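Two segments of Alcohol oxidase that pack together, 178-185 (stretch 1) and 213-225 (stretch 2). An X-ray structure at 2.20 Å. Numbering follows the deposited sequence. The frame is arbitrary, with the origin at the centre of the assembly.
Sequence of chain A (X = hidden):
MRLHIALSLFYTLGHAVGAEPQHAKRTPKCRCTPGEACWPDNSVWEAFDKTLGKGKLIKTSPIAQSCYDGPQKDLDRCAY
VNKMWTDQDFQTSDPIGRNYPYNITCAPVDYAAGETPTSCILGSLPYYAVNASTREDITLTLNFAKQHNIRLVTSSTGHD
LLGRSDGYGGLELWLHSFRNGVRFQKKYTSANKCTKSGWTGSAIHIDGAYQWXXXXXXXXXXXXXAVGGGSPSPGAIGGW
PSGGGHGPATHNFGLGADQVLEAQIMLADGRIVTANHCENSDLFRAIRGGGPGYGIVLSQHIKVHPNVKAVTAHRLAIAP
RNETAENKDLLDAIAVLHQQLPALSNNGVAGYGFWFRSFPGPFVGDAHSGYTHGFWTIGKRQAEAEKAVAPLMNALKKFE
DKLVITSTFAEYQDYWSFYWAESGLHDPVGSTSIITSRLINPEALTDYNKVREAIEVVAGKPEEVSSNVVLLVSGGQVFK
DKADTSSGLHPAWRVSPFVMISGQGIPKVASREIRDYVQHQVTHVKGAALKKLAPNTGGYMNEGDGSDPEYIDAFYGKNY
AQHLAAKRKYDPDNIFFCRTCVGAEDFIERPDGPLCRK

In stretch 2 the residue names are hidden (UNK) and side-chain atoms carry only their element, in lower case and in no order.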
# COMPACT_ATOMS: atom_id res chain seq x y z
N PHE A 178 9.59 -14.82 9.54
CA PHE A 178 9.43 -16.03 8.75
C PHE A 178 10.23 -15.81 7.49
O PHE A 178 9.72 -15.30 6.50
CB PHE A 178 7.95 -16.32 8.47
CG PHE A 178 7.72 -17.54 7.63
CD1 PHE A 178 8.00 -18.81 8.12
CD2 PHE A 178 7.23 -17.43 6.33
CE1 PHE A 178 7.80 -19.94 7.35
CE2 PHE A 178 6.99 -18.57 5.56
CZ PHE A 178 7.29 -19.82 6.07
N ARG A 179 11.51 -16.19 7.55
CA ARG A 179 12.49 -15.76 6.56
C ARG A 179 13.43 -16.92 6.20
O ARG A 179 14.37 -17.19 6.94
CB ARG A 179 13.28 -14.60 7.14
CG ARG A 179 12.44 -13.32 7.27
CD ARG A 179 13.25 -12.13 7.75
NE ARG A 179 12.68 -10.91 7.19
CZ ARG A 179 12.28 -9.85 7.90
NH1 ARG A 179 12.47 -9.80 9.25
NH2 ARG A 179 11.68 -8.83 7.27
N ASN A 180 13.16 -17.60 5.07
CA ASN A 180 13.90 -18.82 4.69
C ASN A 180 14.73 -18.65 3.42
O ASN A 180 15.00 -19.62 2.70
CB ASN A 180 12.92 -19.98 4.56
CG ASN A 180 12.00 -20.10 5.76
OD1 ASN A 180 10.81 -20.05 5.63
ND2 ASN A 180 12.58 -20.30 6.94
N GLY A 181 15.16 -17.41 3.17
CA GLY A 181 16.12 -17.08 2.12
C GLY A 181 15.50 -16.32 0.96
O GLY A 181 14.32 -16.49 0.63
N VAL A 182 16.31 -15.45 0.36
CA VAL A 182 15.97 -14.82 -0.90
C VAL A 182 17.05 -15.24 -1.88
O VAL A 182 18.22 -14.89 -1.70
CB VAL A 182 15.93 -13.29 -0.78
CG1 VAL A 182 15.64 -12.65 -2.11
CG2 VAL A 182 14.86 -12.88 0.24
N ARG A 183 16.66 -15.98 -2.91
CA ARG A 183 17.64 -16.58 -3.82
C ARG A 183 17.35 -16.22 -5.25
O ARG A 183 16.22 -16.30 -5.70
CB ARG A 183 17.65 -18.10 -3.68
CG ARG A 183 18.11 -18.61 -2.33
CD ARG A 183 18.05 -20.13 -2.26
NE ARG A 183 16.68 -20.62 -2.14
CZ ARG A 183 15.92 -20.58 -1.03
NH1 ARG A 183 16.37 -20.06 0.12
NH2 ARG A 183 14.70 -21.09 -1.06
N PHE A 184 18.41 -15.86 -5.96
CA PHE A 184 18.34 -15.50 -7.36
C PHE A 184 18.37 -16.75 -8.21
O PHE A 184 19.12 -17.67 -7.94
CB PHE A 184 19.53 -14.58 -7.69
CG PHE A 184 19.67 -14.25 -9.14
CD1 PHE A 184 18.85 -13.29 -9.72
CD2 PHE A 184 20.61 -14.91 -9.94
CE1 PHE A 184 18.96 -12.98 -11.07
CE2 PHE A 184 20.73 -14.60 -11.29
CZ PHE A 184 19.91 -13.63 -11.87
N GLN A 185 17.55 -16.77 -9.25
CA GLN A 185 17.56 -17.84 -10.26
C GLN A 185 17.91 -17.25 -11.61
O GLN A 185 17.15 -16.45 -12.14
CB GLN A 185 16.15 -18.46 -10.36
CG GLN A 185 15.62 -19.10 -9.08
CD GLN A 185 14.29 -19.79 -9.27
OE1 GLN A 185 13.41 -19.34 -10.05
NE2 GLN A 185 14.13 -20.93 -8.59
N UNK A 213 13.39 -4.16 0.88
CA UNK A 213 14.80 -3.91 1.14
C UNK A 213 15.63 -5.20 0.94
O UNK A 213 16.65 -5.18 0.29
c UNK A 213 15.01 -3.39 2.55
n UNK A 213 15.54 1.47 3.43
c UNK A 213 16.44 -2.06 4.09
c UNK A 213 16.23 0.32 3.42
n UNK A 213 15.75 -0.75 4.06
n UNK A 213 17.43 0.27 2.81
c UNK A 213 16.38 -2.78 2.73
N UNK A 214 15.13 -6.30 1.45
CA UNK A 214 15.86 -7.58 1.45
C UNK A 214 15.97 -8.13 0.03
O UNK A 214 17.00 -8.64 -0.37
o UNK A 214 13.63 -7.93 4.13
c UNK A 214 15.13 -8.60 2.35
c UNK A 214 14.82 -8.05 3.74
o UNK A 214 15.76 -7.72 4.47
N UNK A 215 14.88 -7.98 -0.73
CA UNK A 215 14.80 -8.46 -2.10
C UNK A 215 15.73 -7.65 -2.99
O UNK A 215 16.48 -8.21 -3.84
c UNK A 215 12.47 -9.30 -1.76
c UNK A 215 13.34 -8.41 -2.62
c UNK A 215 13.22 -8.85 -4.08
N UNK A 216 15.74 -6.35 -2.77
CA UNK A 216 16.58 -5.44 -3.53
C UNK A 216 18.09 -5.71 -3.42
O UNK A 216 18.83 -5.55 -4.37
c UNK A 216 16.28 -4.00 -3.08
c UNK A 216 12.64 -2.14 -4.48
c UNK A 216 14.19 -3.96 -4.59
o UNK A 216 11.51 -1.49 -4.92
c UNK A 216 13.03 -3.37 -5.04
c UNK A 216 14.55 -2.17 -3.05
c UNK A 216 14.97 -3.39 -3.57
c UNK A 216 13.40 -1.56 -3.49
N UNK A 217 18.54 -6.09 -2.23
CA UNK A 217 19.95 -6.43 -2.01
C UNK A 217 20.41 -7.60 -2.91
O UNK A 217 21.50 -7.58 -3.46
c UNK A 217 20.16 -6.77 -0.52
c UNK A 217 21.57 -7.29 -0.21
o UNK A 217 19.89 -5.60 0.25
N UNK A 218 19.56 -8.60 -3.06
CA UNK A 218 19.86 -9.76 -3.91
C UNK A 218 19.77 -9.42 -5.40
O UNK A 218 20.60 -9.86 -6.21
c UNK A 218 19.18 -12.13 -4.51
c UNK A 218 19.29 -11.42 -2.12
c UNK A 218 18.97 -10.97 -3.55
N UNK A 219 18.75 -8.65 -5.78
CA UNK A 219 18.63 -8.21 -7.18
C UNK A 219 19.86 -7.39 -7.62
O UNK A 219 20.44 -7.59 -8.72
c UNK A 219 17.36 -7.41 -7.37
N UNK A 220 20.29 -6.50 -6.72
CA UNK A 220 21.48 -5.68 -6.96
C UNK A 220 22.74 -6.51 -7.08
O UNK A 220 23.54 -6.30 -7.99
n UNK A 220 23.58 -1.45 -5.43
o UNK A 220 21.44 -1.97 -4.91
c UNK A 220 22.53 -2.28 -5.42
c UNK A 220 22.76 -3.64 -6.10
c UNK A 220 21.61 -4.62 -5.88
N UNK A 221 22.91 -7.49 -6.20
CA UNK A 221 24.07 -8.39 -6.27
C UNK A 221 24.11 -9.16 -7.58
O UNK A 221 25.17 -9.56 -8.01
c UNK A 221 24.05 -9.35 -5.09
N UNK A 222 22.95 -9.37 -8.20
CA UNK A 222 22.86 -10.12 -9.44
C UNK A 222 22.60 -9.27 -10.68
O UNK A 222 22.24 -9.81 -11.73
n UNK A 222 21.70 -12.20 -7.04
o UNK A 222 23.08 -13.09 -8.57
c UNK A 222 21.78 -11.20 -9.24
c UNK A 222 22.23 -12.26 -8.25
N UNK A 223 22.82 -7.95 -10.56
CA UNK A 223 22.66 -7.03 -11.68
C UNK A 223 21.29 -7.15 -12.39
O UNK A 223 21.22 -7.17 -13.61
c UNK A 223 23.82 -7.22 -12.67
c UNK A 223 23.99 -6.04 -13.64
n UNK A 223 24.53 -6.33 -14.83
o UNK A 223 23.66 -4.90 -13.33
N UNK A 224 20.21 -7.30 -11.62
CA UNK A 224 18.88 -7.33 -12.22
C UNK A 224 17.97 -6.32 -11.52
O UNK A 224 18.29 -5.78 -10.46
c UNK A 224 18.06 -9.24 -10.80
c UNK A 224 18.25 -8.73 -12.22
c UNK A 224 19.11 -9.70 -13.05
N UNK A 225 16.82 -6.10 -12.14
CA UNK A 225 15.82 -5.17 -11.65
C UNK A 225 14.67 -5.95 -11.05
O UNK A 225 14.00 -6.70 -11.74
c UNK A 225 16.11 -2.54 -14.50
c UNK A 225 16.47 -3.41 -13.32
c UNK A 225 15.31 -4.24 -12.76
c UNK A 225 14.21 -3.31 -12.24

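Position 213 carries three carbons, a nitrogen, and a carbon bearing two more nitrogens, a guanidinium that marks Arg213. It is exposed and out of reach of the strand, where a charged group is easily hydrated. Position 214 has two carbons, the second bearing two oxygens, one of them 3.8 Å from NH2 of Arg179: a carboxylate on so short a stem is Asp214. It points toward the strand, and its OD2 makes a long salt bridge with Arg179, in which charge attracts without a hydrogen bond.

At 215 one carbon forks into two others, and the backbone CA lies 4.3 Å from CG1 of Val182; this is Val215, buried and sideways, where apolar branches suit the interior. Position 216 shows a six-carbon ring bearing one oxygen, hence Tyr216; it points away from the strand, and its buried OH is satisfied by a hydrogen bond elsewhere in the structure. At 217 the first carbon bears one oxygen and one carbon, so this is Thr217. Exposed on the helix, it turns OG1 back to Arg213 O, 3.3 Å away, a hydrogen bond that satisfies the hydroxyl locally.

Position 218 repeats the three-carbon fork, one tip 3.9 Å from CG1 of Val182 and the other 4.0 Å from CB of Phe184. It is Val218, a compact branched side chain that serves two strand neighbours. A single carbon at 219 gives Ala219, a small methyl on a buried side of the helix. Position 220 has three carbons, the last with one oxygen and one nitrogen: Gln220, whose polar amide suits exposure. Another lone carbon, at 221, is Ala221, exposed, its methyl demanding little room.

Position 222 has two carbons, the second with one oxygen and one nitrogen; its CB sits 3.6 Å from the centroid of the Phe184 ring, a CH-pi contact over the face. The short amide is Asn222, the first residue to leave helical angles, and its ND2 donates to Val218 O at 2.7 Å. The same atom set at 223 identifies Asn223; its positive phi of 52° is one asparagine tolerates well, and its CA-to-CB bond points sideways while its end leads away from the strand. At 224 a three-carbon fork has one tip 3.8 Å from CE1 of Phe184, giving Val224, apolar as its burial favours. Four carbons forked at the first, one arm two carbons long, make 225 Ile225, beyond reach of the strand but equally suited to burial.

The contact is therefore mainly apolar, with no hydrogen bonds across it. Alternation along the strand directs Val182 and Phe184 toward the helix and Arg183 away; Val218 packs against both inward residues, Asn222 lies over one face of the Phe184 ring, Val224 CG1 also touches the ring, and the Arg179 to Asp214 pair adds charge attraction.

Stretch 2 (213-225) RDVYTVAQANNVI
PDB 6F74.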